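Local coordinates for protein neuraminidase (Influenza A virus, PDB 4K3Y) that adopts the beta-propeller fold of influenza neuraminidases but is classed only as neuraminidase-like, its own biological role being uncertain, at residues Phe288-Phe293 with Tyr308-Asn313; Pro235-Leu240 with Ser274-Ile279; Glu28-Lys33 with Asp352-Cys357; Met268-Asn273 with Leu294-Ser299. One frame throughout, in Å; residues are numbered along the deposited sequence.

Contact 1 of 4, residues Phe288-Phe293 with Tyr308-Asn313; sequences FEIYKF and YQLLSN. With NAG (2-acetamido-2-deoxy-beta-D-glucopyranose), chain I.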
loop_
_atom_site.group_PDB
_atom_site.type_symbol
_atom_site.label_atom_id
_atom_site.label_comp_id
_atom_site.label_asym_id
_atom_site.label_seq_id
_atom_site.Cartn_x
_atom_site.Cartn_y
_atom_site.Cartn_z
ATOM N N PHE C 288 -26.817 19.927 12.910
ATOM C CA PHE C 288 -26.071 20.956 12.214
ATOM C C PHE C 288 -26.951 21.526 11.125
ATOM O O PHE C 288 -27.645 20.786 10.417
ATOM C CB PHE C 288 -24.793 20.377 11.613
ATOM C CG PHE C 288 -23.861 21.412 11.052
ATOM C CD1 PHE C 288 -22.916 22.013 11.863
ATOM C CD2 PHE C 288 -23.920 21.773 9.714
ATOM C CE1 PHE C 288 -22.043 22.972 11.359
ATOM C CE2 PHE C 288 -23.059 22.727 9.208
ATOM C CZ PHE C 288 -22.112 23.326 10.034
ATOM N N GLU C 289 -26.935 22.847 11.002
ATOM C CA GLU C 289 -27.744 23.510 9.989
ATOM C C GLU C 289 -26.841 24.461 9.227
ATOM O O GLU C 289 -25.799 24.877 9.733
ATOM C CB GLU C 289 -28.955 24.239 10.611
ATOM C CG GLU C 289 -28.607 25.407 11.572
ATOM C CD GLU C 289 -29.785 25.838 12.447
ATOM O OE1 GLU C 289 -30.952 25.734 11.990
ATOM O OE2 GLU C 289 -29.547 26.289 13.591
ATOM N N ILE C 290 -27.220 24.765 7.995
ATOM C CA ILE C 290 -26.498 25.757 7.214
ATOM C C ILE C 290 -27.534 26.612 6.485
ATOM O O ILE C 290 -28.461 26.101 5.842
ATOM C CB ILE C 290 -25.402 25.119 6.274
ATOM C CG1 ILE C 290 -24.483 26.198 5.694
ATOM C CG2 ILE C 290 -26.019 24.216 5.177
ATOM C CD1 ILE C 290 -23.231 25.650 5.003
ATOM N N TYR C 291 -27.389 27.921 6.636
ATOM C CA TYR C 291 -28.402 28.876 6.210
ATOM C C TYR C 291 -27.867 29.696 5.047
ATOM O O TYR C 291 -26.774 30.266 5.141
ATOM C CB TYR C 291 -28.715 29.796 7.388
ATOM C CG TYR C 291 -30.007 30.556 7.309
ATOM C CD1 TYR C 291 -30.881 30.398 6.244
ATOM C CD2 TYR C 291 -30.357 31.440 8.315
ATOM C CE1 TYR C 291 -32.067 31.111 6.189
ATOM C CE2 TYR C 291 -31.527 32.150 8.270
ATOM C CZ TYR C 291 -32.380 31.988 7.211
ATOM O OH TYR C 291 -33.543 32.719 7.198
ATOM N N LYS C 292 -28.627 29.746 3.952
ATOM C CA LYS C 292 -28.220 30.517 2.777
ATOM C C LYS C 292 -28.749 31.942 2.892
ATOM O O LYS C 292 -29.897 32.169 3.312
ATOM C CB LYS C 292 -28.747 29.880 1.489
ATOM C CG LYS C 292 -28.145 30.470 0.211
ATOM C CD LYS C 292 -29.162 30.558 -0.937
ATOM C CE LYS C 292 -29.384 29.221 -1.629
ATOM N NZ LYS C 292 -29.650 29.391 -3.083
ATOM N N PHE C 293 -27.901 32.897 2.528
ATOM C CA PHE C 293 -28.277 34.301 2.546
ATOM C C PHE C 293 -28.077 34.889 1.155
ATOM O O PHE C 293 -27.072 34.607 0.492
ATOM C CB PHE C 293 -27.458 35.067 3.593
ATOM C CG PHE C 293 -27.813 34.716 5.024
ATOM C CD1 PHE C 293 -28.875 35.345 5.659
ATOM C CD2 PHE C 293 -27.084 33.764 5.734
ATOM C CE1 PHE C 293 -29.216 35.031 6.971
ATOM C CE2 PHE C 293 -27.422 33.449 7.040
ATOM C CZ PHE C 293 -28.491 34.091 7.663
ATOM N N TYR C 308 -30.855 24.723 5.696
ATOM C CA TYR C 308 -30.751 23.270 5.548
ATOM C C TYR C 308 -30.359 22.597 6.860
ATOM O O TYR C 308 -29.266 22.844 7.390
ATOM C CB TYR C 308 -29.689 22.913 4.505
ATOM C CG TYR C 308 -30.077 23.145 3.071
ATOM C CD1 TYR C 308 -31.088 22.393 2.467
ATOM C CD2 TYR C 308 -29.404 24.088 2.294
ATOM C CE1 TYR C 308 -31.430 22.588 1.119
ATOM C CE2 TYR C 308 -29.732 24.284 0.953
ATOM C CZ TYR C 308 -30.747 23.534 0.375
ATOM O OH TYR C 308 -31.069 23.734 -0.944
ATOM N N GLN C 309 -31.221 21.728 7.375
ATOM C CA GLN C 309 -30.856 20.949 8.559
ATOM C C GLN C 309 -30.202 19.613 8.209
ATOM O O GLN C 309 -30.820 18.544 8.326
ATOM C CB GLN C 309 -32.053 20.751 9.464
ATOM C CG GLN C 309 -32.385 21.989 10.252
ATOM C CD GLN C 309 -33.838 22.040 10.589
ATOM O OE1 GLN C 309 -34.645 22.569 9.817
ATOM N NE2 GLN C 309 -34.200 21.462 11.730
ATOM N N LEU C 310 -28.933 19.706 7.815
ATOM C CA LEU C 310 -28.122 18.570 7.359
ATOM C C LEU C 310 -28.053 17.378 8.337
ATOM O O LEU C 310 -28.234 16.225 7.919
ATOM C CB LEU C 310 -26.718 19.047 6.956
ATOM C CG LEU C 310 -26.684 20.054 5.781
ATOM C CD1 LEU C 310 -25.261 20.438 5.351
ATOM C CD2 LEU C 310 -27.450 19.508 4.587
ATOM N N LEU C 311 -27.809 17.642 9.624
ATOM C CA LEU C 311 -27.780 16.569 10.627
ATOM C C LEU C 311 -28.692 16.852 11.815
ATOM O O LEU C 311 -28.953 18.003 12.132
ATOM C CB LEU C 311 -26.361 16.313 11.127
ATOM C CG LEU C 311 -25.333 15.654 10.202
ATOM C CD1 LEU C 311 -24.550 16.705 9.451
ATOM C CD2 LEU C 311 -24.403 14.846 11.045
ATOM N N SER C 312 -29.150 15.794 12.481
ATOM C CA SER C 312 -30.079 15.912 13.608
ATOM C C SER C 312 -29.697 14.938 14.699
ATOM O O SER C 312 -29.676 15.271 15.880
ATOM C CB SER C 312 -31.487 15.564 13.150
ATOM O OG SER C 312 -31.781 16.254 11.955
ATOM N N ASN C 313 -29.414 13.719 14.273
ATOM C CA ASN C 313 -29.149 12.624 15.173
ATOM C C ASN C 313 -27.906 12.851 16.017
ATOM O O ASN C 313 -27.896 12.582 17.216
ATOM C CB ASN C 313 -28.977 11.324 14.371
ATOM C CG ASN C 313 -30.292 10.787 13.810
ATOM O OD1 ASN C 313 -31.291 11.512 13.695
ATOM N ND2 ASN C 313 -30.286 9.494 13.454
HETATM C C1 NAG I . -31.514 9.036 12.855
HETATM C C2 NAG I . -31.008 7.974 11.879
HETATM C C3 NAG I . -32.163 7.200 11.263
HETATM C C4 NAG I . -33.158 6.739 12.321
HETATM C C5 NAG I . -33.526 7.894 13.241
HETATM C C6 NAG I . -34.454 7.467 14.370
HETATM C C7 NAG I . -28.953 8.416 10.592
HETATM C C8 NAG I . -28.491 8.903 9.251
HETATM N N2 NAG I . -30.259 8.593 10.805
HETATM O O3 NAG I . -31.669 6.097 10.536
HETATM O O4 NAG I . -34.314 6.290 11.664
HETATM O O5 NAG I . -32.342 8.407 13.806
HETATM O O6 NAG I . -33.678 7.040 15.468
HETATM O O7 NAG I . -28.161 7.917 11.405
#
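Glu289 lies across from Tyr308 and Gln309, and its side chain can be followed atom by atom. Its CA already sits close to Tyr308 O in a CA-H...O contact. CB stays near that same oxygen, 3.5 Å from Tyr308 O, and also lies near Gln309 CG. CG falls between the backbone N and the carbonyl carbon (chi1 64°), and the chain then runs on extended to a carboxylate whose two oxygens have separate partners: OE1 is hydrogen-bonded to Asn307 ND2, and OE2 forms a salt bridge with Arg278 NE on the adjacent strand.

The backbones form the last hairpin of a four-stranded antiparallel propeller blade, interrupted by a classic beta bulge. On one side of it, Ile290 and Tyr308 bond in both directions, with Tyr308 N to Ile290 O at 2.8 Å and Ile290 N to Tyr308 O at 2.9 Å. On the other, Phe288 N reaches Leu311 O at 3.0 Å, while Leu311 N returns a bond to Phe288 O. Gln309 centres an inverse gamma turn, and Leu310 and Leu311 both face Phe288.

On the opposite face from Glu289, Ile290 CG2 meets Leu310 CD1 at 3.9 Å and also touches Tyr308 CB, under cover from Phe336 of strand 335-343; Ile338 of the same strand packs on Phe288 and Leu311. Past the corner of the chain, Asn313 ND2 is bonded covalently to NAG C1, and this sugar is hydrogen-bonded to Glu75 and Gln76 of the second subunit.

Contact 2 of 4, residues Pro235-Leu240 with Ser274-Ile279; sequences PCLGFL and SWIGRI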
loop_
_atom_site.group_PDB
_atom_site.type_symbol
_atom_site.label_atom_id
_atom_site.label_comp_id
_atom_site.label_asym_id
_atom_site.label_seq_id
_atom_site.Cartn_x
_atom_site.Cartn_y
_atom_site.Cartn_z
ATOM N N PRO C 235 -19.819 40.052 10.785
ATOM C CA PRO C 235 -21.113 39.760 10.162
ATOM C C PRO C 235 -22.242 40.563 10.797
ATOM O O PRO C 235 -22.328 40.700 12.025
ATOM C CB PRO C 235 -21.298 38.254 10.403
ATOM C CG PRO C 235 -20.388 37.923 11.540
ATOM C CD PRO C 235 -19.225 38.865 11.418
ATOM N N CYS C 236 -23.092 41.105 9.935
ATOM C CA CYS C 236 -24.184 41.961 10.357
ATOM C C CYS C 236 -25.466 41.138 10.497
ATOM O O CYS C 236 -26.575 41.670 10.453
ATOM C CB CYS C 236 -24.355 43.109 9.351
ATOM S SG CYS C 236 -22.888 44.176 9.179
ATOM N N LEU C 237 -25.301 39.833 10.689
ATOM C CA LEU C 237 -26.438 38.917 10.720
ATOM C C LEU C 237 -26.750 38.342 12.105
ATOM O O LEU C 237 -25.888 37.770 12.781
ATOM C CB LEU C 237 -26.227 37.789 9.708
ATOM C CG LEU C 237 -26.924 37.933 8.351
ATOM C CD1 LEU C 237 -26.978 39.377 7.900
ATOM C CD2 LEU C 237 -26.213 37.096 7.311
ATOM N N GLY C 238 -28.006 38.495 12.507
ATOM C CA GLY C 238 -28.471 38.053 13.804
ATOM C C GLY C 238 -28.607 36.548 13.922
ATOM O O GLY C 238 -29.012 36.058 14.978
ATOM N N PHE C 239 -28.282 35.822 12.847
ATOM C CA PHE C 239 -28.190 34.349 12.872
ATOM C C PHE C 239 -26.828 33.925 13.447
ATOM O O PHE C 239 -25.820 33.858 12.734
ATOM C CB PHE C 239 -28.372 33.783 11.465
ATOM C CG PHE C 239 -28.538 32.281 11.414
ATOM C CD1 PHE C 239 -29.712 31.688 11.853
ATOM C CD2 PHE C 239 -27.536 31.465 10.880
ATOM C CE1 PHE C 239 -29.888 30.306 11.787
ATOM C CE2 PHE C 239 -27.703 30.080 10.818
ATOM C CZ PHE C 239 -28.878 29.499 11.272
ATOM N N LEU C 240 -26.815 33.635 14.740
ATOM C CA LEU C 240 -25.572 33.529 15.487
ATOM C C LEU C 240 -24.794 32.255 15.202
ATOM O O LEU C 240 -25.270 31.148 15.481
ATOM C CB LEU C 240 -25.862 33.644 16.986
ATOM C CG LEU C 240 -26.502 34.968 17.393
ATOM C CD1 LEU C 240 -26.572 35.087 18.908
ATOM C CD2 LEU C 240 -25.731 36.132 16.789
ATOM N N SER C 274 -24.304 33.775 0.511
ATOM C CA SER C 274 -23.557 33.533 1.733
ATOM C C SER C 274 -24.160 32.415 2.565
ATOM O O SER C 274 -25.323 32.051 2.404
ATOM C CB SER C 274 -23.438 34.812 2.558
ATOM O OG SER C 274 -22.435 35.657 2.024
ATOM N N TRP C 275 -23.354 31.864 3.454
ATOM C CA TRP C 275 -23.797 30.751 4.267
ATOM C C TRP C 275 -23.269 30.890 5.683
ATOM O O TRP C 275 -22.147 31.370 5.901
ATOM C CB TRP C 275 -23.274 29.430 3.692
ATOM C CG TRP C 275 -23.663 29.113 2.271
ATOM C CD1 TRP C 275 -22.978 29.457 1.135
ATOM C CD2 TRP C 275 -24.791 28.328 1.837
ATOM N NE1 TRP C 275 -23.621 28.954 0.023
ATOM C CE2 TRP C 275 -24.734 28.258 0.425
ATOM C CE3 TRP C 275 -25.846 27.685 2.504
ATOM C CZ2 TRP C 275 -25.699 27.576 -0.334
ATOM C CZ3 TRP C 275 -26.805 27.003 1.746
ATOM C CH2 TRP C 275 -26.721 26.957 0.342
ATOM N N ILE C 276 -24.082 30.466 6.642
ATOM C CA ILE C 276 -23.620 30.279 8.003
ATOM C C ILE C 276 -23.942 28.860 8.421
ATOM O O ILE C 276 -25.109 28.455 8.400
ATOM C CB ILE C 276 -24.320 31.208 8.967
ATOM C CG1 ILE C 276 -24.069 32.660 8.566
ATOM C CG2 ILE C 276 -23.824 30.941 10.383
ATOM C CD1 ILE C 276 -24.883 33.622 9.348
ATOM N N GLY C 277 -22.908 28.100 8.779
ATOM C CA GLY C 277 -23.115 26.779 9.332
ATOM C C GLY C 277 -22.997 26.829 10.837
ATOM O O GLY C 277 -22.044 27.398 11.375
ATOM N N ARG C 278 -23.955 26.228 11.529
ATOM C CA ARG C 278 -23.851 26.145 12.975
ATOM C C ARG C 278 -24.504 24.905 13.548
ATOM O O ARG C 278 -25.210 24.163 12.855
ATOM C CB ARG C 278 -24.462 27.380 13.630
ATOM C CG ARG C 278 -25.954 27.271 13.802
ATOM C CD ARG C 278 -26.568 28.634 13.975
ATOM N NE ARG C 278 -27.991 28.507 14.235
ATOM C CZ ARG C 278 -28.767 29.498 14.645
ATOM N NH1 ARG C 278 -28.255 30.703 14.836
ATOM N NH2 ARG C 278 -30.058 29.273 14.848
ATOM N N ILE C 279 -24.228 24.703 14.831
ATOM C CA ILE C 279 -24.813 23.647 15.630
ATOM C C ILE C 279 -26.226 24.069 16.049
ATOM O O ILE C 279 -26.436 25.200 16.494
ATOM C CB ILE C 279 -23.932 23.415 16.853
ATOM C CG1 ILE C 279 -22.530 23.027 16.369
ATOM C CG2 ILE C 279 -24.549 22.378 17.785
ATOM C CD1 ILE C 279 -21.603 22.438 17.428
#
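The guanidinium of Arg278 lies flat on the ring of Phe239: their centres are 3.6 Å apart and their planes differ by only 14°. CZ stands over the ring face, so the stack is also a cation-pi contact. It joins a loop following strand 230-233 to the strand 273-279 of the next blade of the beta-propeller, and the disulfide of Cys236 with Cys253 ties the same loop internally.

The arginine chain is extended from CG to NE, which carries its flat end up off the strand to the loop. Around that end the polar partners are plentiful. NH1 donates to Leu240 O at 3.1 Å from above the carbonyl plane, and it also forms a salt bridge with Asp248 OD1, while NE forms a salt bridge with Glu289 OE2.

Phe239 has CG anti to its backbone N (chi1 -170°), and its ring extends past Ile276 in the opposite direction to that side chain. Tyr291 meets the same ring edge-to-face. Leu237 CD2 adds a looser apolar touch on Ile276 CD1, and Ile276 CD1 itself comes in at the edge of the phenyl ring, 3.7 Å from Phe239 CD2.

Contact 3 of 4, residues Glu28-Lys33 with Asp352-Cys357; sequences EGTTGK and DLITFC
Asp352 and Gly29 supply the polar part of this contact. Gly29 N donates to Asp352 OD2 at 3.0 Å, with an angle of 148° at the hydrogen, and Asp352 OD2 accepts through its syn lone pair, on the side of the other carboxylate oxygen. That other oxygen rests against the glycine backbone, Asp352 OD1 lying 3.7 Å from Gly29 CA, an approach that the lack of a side chain on Gly29 allows. The loop it meets is wound into a short turn of helical phi/psi, in which Thr31 N bonds to Glu28 O at 3.2 Å.

Strand 349-359 pairs with the N-terminal strand 20-26 in the blade that closes the beta-propeller ring, and residues 28-33 continue from that N-terminal strand, turning so that Gly29 and Thr30 meet Asp352 and Ile354.

Apolar contact comes from Thr30 and Ile354, whose side chains are set at a slant to each other. The isoleucine tip, CD1, lies against Thr30 CG2 and is 4.0 Å from Thr30 CB. The threonine hydroxyl, OG1, is hydrogen-bonded back to Gly27 O. Toward the second subunit, Glu28 OE1 bonds to the hydroxyl of its Tyr80, while the glycan on Asn313 touches Thr30 and Thr31.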
loop_
_atom_site.group_PDB
_atom_site.type_symbol
_atom_site.label_atom_id
_atom_site.label_comp_id
_atom_site.label_asym_id
_atom_site.label_seq_id
_atom_site.Cartn_x
_atom_site.Cartn_y
_atom_site.Cartn_z
ATOM N N GLU C 28 -18.045 5.882 9.826
ATOM C CA GLU C 28 -18.887 4.806 10.324
ATOM C C GLU C 28 -19.570 5.214 11.622
ATOM O O GLU C 28 -20.692 4.773 11.918
ATOM C CB GLU C 28 -18.024 3.545 10.518
ATOM C CG GLU C 28 -18.642 2.243 10.004
ATOM C CD GLU C 28 -19.317 2.393 8.651
ATOM O OE1 GLU C 28 -18.669 2.925 7.719
ATOM O OE2 GLU C 28 -20.498 1.978 8.522
ATOM N N GLY C 29 -18.891 6.077 12.380
ATOM C CA GLY C 29 -19.401 6.566 13.649
ATOM C C GLY C 29 -20.584 7.519 13.565
ATOM O O GLY C 29 -21.155 7.882 14.582
ATOM N N THR C 30 -20.943 7.937 12.358
ATOM C CA THR C 30 -22.101 8.789 12.162
ATOM C C THR C 30 -23.378 7.960 12.233
ATOM O O THR C 30 -24.456 8.472 12.562
ATOM C CB THR C 30 -22.067 9.432 10.773
ATOM O OG1 THR C 30 -20.846 10.152 10.608
ATOM C CG2 THR C 30 -23.267 10.364 10.571
ATOM N N THR C 31 -23.269 6.678 11.905
ATOM C CA THR C 31 -24.470 5.860 11.753
ATOM C C THR C 31 -24.424 4.639 12.663
ATOM O O THR C 31 -25.272 3.747 12.588
ATOM C CB THR C 31 -24.732 5.484 10.265
ATOM O OG1 THR C 31 -23.633 4.717 9.737
ATOM C CG2 THR C 31 -24.950 6.770 9.427
ATOM N N GLY C 32 -23.432 4.622 13.543
ATOM C CA GLY C 32 -23.278 3.510 14.460
ATOM C C GLY C 32 -21.952 3.595 15.185
ATOM O O GLY C 32 -21.377 4.690 15.321
ATOM N N LYS C 33 -21.460 2.453 15.654
ATOM C CA LYS C 33 -20.180 2.442 16.360
ATOM C C LYS C 33 -18.982 2.376 15.418
ATOM O O LYS C 33 -18.989 1.619 14.433
ATOM C CB LYS C 33 -20.123 1.264 17.322
ATOM C CG LYS C 33 -21.405 1.077 18.095
ATOM C CD LYS C 33 -21.370 1.753 19.452
ATOM C CE LYS C 33 -22.678 1.521 20.169
ATOM N NZ LYS C 33 -23.801 2.065 19.352
ATOM N N ASP C 352 -15.448 10.969 14.616
ATOM C CA ASP C 352 -15.086 11.092 13.196
ATOM C C ASP C 352 -15.762 12.196 12.414
ATOM O O ASP C 352 -16.077 13.256 12.949
ATOM C CB ASP C 352 -15.126 9.779 12.414
ATOM C CG ASP C 352 -16.428 9.091 12.531
ATOM O OD1 ASP C 352 -17.313 9.645 13.209
ATOM O OD2 ASP C 352 -16.569 8.003 11.945
ATOM N N LEU C 353 -15.984 11.913 11.139
ATOM C CA LEU C 353 -16.050 12.954 10.138
ATOM C C LEU C 353 -17.171 12.739 9.148
ATOM O O LEU C 353 -17.385 11.608 8.672
ATOM C CB LEU C 353 -14.731 12.937 9.381
ATOM C CG LEU C 353 -13.844 14.162 9.403
ATOM C CD1 LEU C 353 -13.267 14.330 8.015
ATOM C CD2 LEU C 353 -14.648 15.365 9.806
ATOM N N ILE C 354 -17.884 13.826 8.850
ATOM C CA ILE C 354 -18.772 13.890 7.695
ATOM C C ILE C 354 -18.255 15.056 6.877
ATOM O O ILE C 354 -17.785 16.060 7.447
ATOM C CB ILE C 354 -20.197 14.226 8.093
ATOM C CG1 ILE C 354 -20.560 13.485 9.359
ATOM C CG2 ILE C 354 -21.197 13.859 6.975
ATOM C CD1 ILE C 354 -21.985 13.169 9.381
ATOM N N THR C 355 -18.329 14.927 5.553
ATOM C CA THR C 355 -17.922 16.013 4.671
ATOM C C THR C 355 -19.048 16.328 3.690
ATOM O O THR C 355 -19.874 15.467 3.379
ATOM C CB THR C 355 -16.603 15.694 3.932
ATOM O OG1 THR C 355 -16.735 14.450 3.246
ATOM C CG2 THR C 355 -15.441 15.585 4.906
ATOM N N PHE C 356 -19.080 17.564 3.210
ATOM C CA PHE C 356 -20.142 18.003 2.320
ATOM C C PHE C 356 -19.485 18.863 1.275
ATOM O O PHE C 356 -18.574 19.622 1.597
ATOM C CB PHE C 356 -21.160 18.868 3.082
ATOM C CG PHE C 356 -22.129 18.085 3.918
ATOM C CD1 PHE C 356 -21.843 17.782 5.254
ATOM C CD2 PHE C 356 -23.347 17.665 3.378
ATOM C CE1 PHE C 356 -22.758 17.046 6.033
ATOM C CE2 PHE C 356 -24.258 16.937 4.146
ATOM C CZ PHE C 356 -23.970 16.623 5.475
ATOM N N CYS C 357 -19.948 18.760 0.033
ATOM C CA CYS C 357 -19.500 19.660 -1.032
ATOM C C CYS C 357 -20.720 20.292 -1.651
ATOM O O CYS C 357 -21.824 19.739 -1.567
ATOM C CB CYS C 357 -18.687 18.902 -2.083
ATOM S SG CYS C 357 -17.110 18.284 -1.436
#

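Contact 4 of 4, residues Met268-Asn273 with Leu294-Ser299; sequences MIEGSN and LGTLFS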
loop_
_atom_site.group_PDB
_atom_site.type_symbol
_atom_site.label_atom_id
_atom_site.label_comp_id
_atom_site.label_asym_id
_atom_site.label_seq_id
_atom_site.Cartn_x
_atom_site.Cartn_y
_atom_site.Cartn_z
ATOM N N MET C 268 -18.127 30.481 8.146
ATOM C CA MET C 268 -19.100 31.222 7.367
ATOM C C MET C 268 -18.574 31.234 5.932
ATOM O O MET C 268 -17.352 31.199 5.714
ATOM C CB MET C 268 -19.230 32.651 7.890
ATOM C CG MET C 268 -19.879 32.787 9.276
ATOM S SD MET C 268 -19.759 34.469 9.930
ATOM C CE MET C 268 -20.699 34.334 11.463
ATOM N N ILE C 269 -19.474 31.265 4.953
ATOM C CA ILE C 269 -19.034 31.414 3.573
ATOM C C ILE C 269 -19.537 32.730 3.001
ATOM O O ILE C 269 -20.750 32.959 2.943
ATOM C CB ILE C 269 -19.524 30.271 2.659
ATOM C CG1 ILE C 269 -19.075 28.913 3.200
ATOM C CG2 ILE C 269 -19.019 30.492 1.219
ATOM C CD1 ILE C 269 -19.661 27.727 2.445
ATOM N N GLU C 270 -18.611 33.589 2.578
ATOM C CA GLU C 270 -18.976 34.885 1.999
ATOM C C GLU C 270 -18.978 34.859 0.468
ATOM O O GLU C 270 -17.966 34.535 -0.172
ATOM C CB GLU C 270 -18.038 35.987 2.492
ATOM C CG GLU C 270 -18.137 37.276 1.697
ATOM C CD GLU C 270 -19.326 38.130 2.095
ATOM O OE1 GLU C 270 -20.195 37.645 2.851
ATOM O OE2 GLU C 270 -19.386 39.300 1.654
ATOM N N GLY C 271 -20.112 35.211 -0.123
ATOM C CA GLY C 271 -20.229 35.139 -1.564
ATOM C C GLY C 271 -21.336 36.018 -2.091
ATOM O O GLY C 271 -21.853 36.894 -1.384
ATOM N N SER C 272 -21.676 35.796 -3.356
ATOM C CA SER C 272 -22.888 36.347 -3.937
ATOM C C SER C 272 -23.994 35.781 -3.071
ATOM O O SER C 272 -24.902 36.492 -2.617
ATOM C CB SER C 272 -23.026 35.832 -5.359
ATOM O OG SER C 272 -22.436 34.544 -5.465
ATOM N N ASN C 273 -23.878 34.476 -2.843
ATOM C CA ASN C 273 -24.670 33.771 -1.856
ATOM C C ASN C 273 -23.794 33.464 -0.670
ATOM O O ASN C 273 -22.675 32.965 -0.821
ATOM C CB ASN C 273 -25.230 32.476 -2.438
ATOM C CG ASN C 273 -26.528 32.693 -3.177
ATOM O OD1 ASN C 273 -27.026 33.825 -3.267
ATOM N ND2 ASN C 273 -27.089 31.614 -3.714
ATOM N N LEU C 294 -29.042 35.690 0.707
ATOM C CA LEU C 294 -28.949 36.322 -0.605
ATOM C C LEU C 294 -28.196 37.641 -0.453
ATOM O O LEU C 294 -28.777 38.644 -0.029
ATOM C CB LEU C 294 -30.348 36.556 -1.190
ATOM C CG LEU C 294 -31.323 35.367 -1.198
ATOM C CD1 LEU C 294 -32.709 35.799 -1.627
ATOM C CD2 LEU C 294 -30.827 34.256 -2.092
ATOM N N GLY C 295 -26.902 37.629 -0.775
ATOM C CA GLY C 295 -26.034 38.775 -0.540
ATOM C C GLY C 295 -24.950 38.572 0.519
ATOM O O GLY C 295 -24.770 37.474 1.041
ATOM N N THR C 296 -24.239 39.652 0.837
ATOM C CA THR C 296 -23.071 39.619 1.724
ATOM C C THR C 296 -23.424 39.418 3.200
ATOM O O THR C 296 -24.517 39.770 3.644
ATOM C CB THR C 296 -22.259 40.931 1.600
ATOM O OG1 THR C 296 -21.134 40.890 2.484
ATOM C CG2 THR C 296 -23.140 42.151 1.946
ATOM N N LEU C 297 -22.488 38.861 3.961
ATOM C CA LEU C 297 -22.677 38.677 5.394
ATOM C C LEU C 297 -22.559 40.008 6.121
ATOM O O LEU C 297 -22.834 40.092 7.319
ATOM C CB LEU C 297 -21.616 37.721 5.944
ATOM C CG LEU C 297 -21.589 36.291 5.394
ATOM C CD1 LEU C 297 -20.268 35.597 5.722
ATOM C CD2 LEU C 297 -22.764 35.485 5.927
ATOM N N PHE C 298 -22.154 41.048 5.392
ATOM C CA PHE C 298 -21.766 42.317 6.008
ATOM C C PHE C 298 -22.630 43.520 5.619
ATOM O O PHE C 298 -22.130 44.636 5.450
ATOM C CB PHE C 298 -20.295 42.571 5.713
ATOM C CG PHE C 298 -19.445 41.357 5.901
ATOM C CD1 PHE C 298 -19.300 40.789 7.164
ATOM C CD2 PHE C 298 -18.808 40.766 4.821
ATOM C CE1 PHE C 298 -18.522 39.656 7.352
ATOM C CE2 PHE C 298 -18.019 39.632 4.996
ATOM C CZ PHE C 298 -17.876 39.075 6.267
ATOM N N SER C 299 -23.925 43.264 5.464
ATOM C CA SER C 299 -24.949 44.294 5.404
ATOM C C SER C 299 -26.057 43.859 6.344
ATOM O O SER C 299 -26.159 42.688 6.685
ATOM C CB SER C 299 -25.519 44.432 4.000
ATOM O OG SER C 299 -26.861 44.886 4.077
#
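This is a largely polar contact between a turn and strand ends at one end of a propeller blade, where Glu270 of the turn between strands 268-269 and 273-279 grips the chain just after strand 286-294. Both carboxylate oxygens are used, each through its syn lone pair. OE1 of Glu270 takes a nearly straight bond from Leu297 N at 2.8 Å (167°), and OE2 takes one from the hydroxyl of Thr296. The glutamate gets there by bending at its second torsion (chi2 80°) after setting CG anti to the backbone N. Thr296 OG1 in turn accepts from Phe298 N at 3.1 Å, an ST turn, so the same hydroxyl bridges the glutamate and the backbone two residues on.

Apolar atoms line the glutamate. The ring of Phe298 passes its carboxylate with planes 44° apart, and Leu297 CD1 lies 3.9 Å from Glu270 CB. The same leucine methyl, CD1, also packs on Met268 CB at 3.8 Å.

Farther along, Gly295 N donates to Ser272 O at 2.9 Å. Gly295 has a positive phi, a conformation suited to glycine. Beside it Asn273 and Leu294 form an antiparallel non-hydrogen-bonded pair; their side chains run side by side, with Asn273 OD1 4.0 Å from Leu294 CD2.

Contacts 1, 2 and 4 all draw on one four-stranded blade, ordered 268-269, 273-279, 286-294, 306-311. Contact 1 joins its last two strands, contact 2 lays a preceding loop on its second, and contact 4 ties together turns and strand ends at its end. The centres of contacts 2 and 4 are about 10 Å apart, those of 1 and 2 about 11 Å, and Phe293 and Ser274 link contacts 1 and 2 through the strand backbones. Along the chain, contacts 2 and 4 interleave, as do 1 and 4. Contact 3 belongs to the adjoining blade and spans the other three in sequence; its centre is about 15, 23 and 28 Å from those of contacts 1, 2 and 4. It touches contact 1 through Leu311 and Ile354, packing blade on blade.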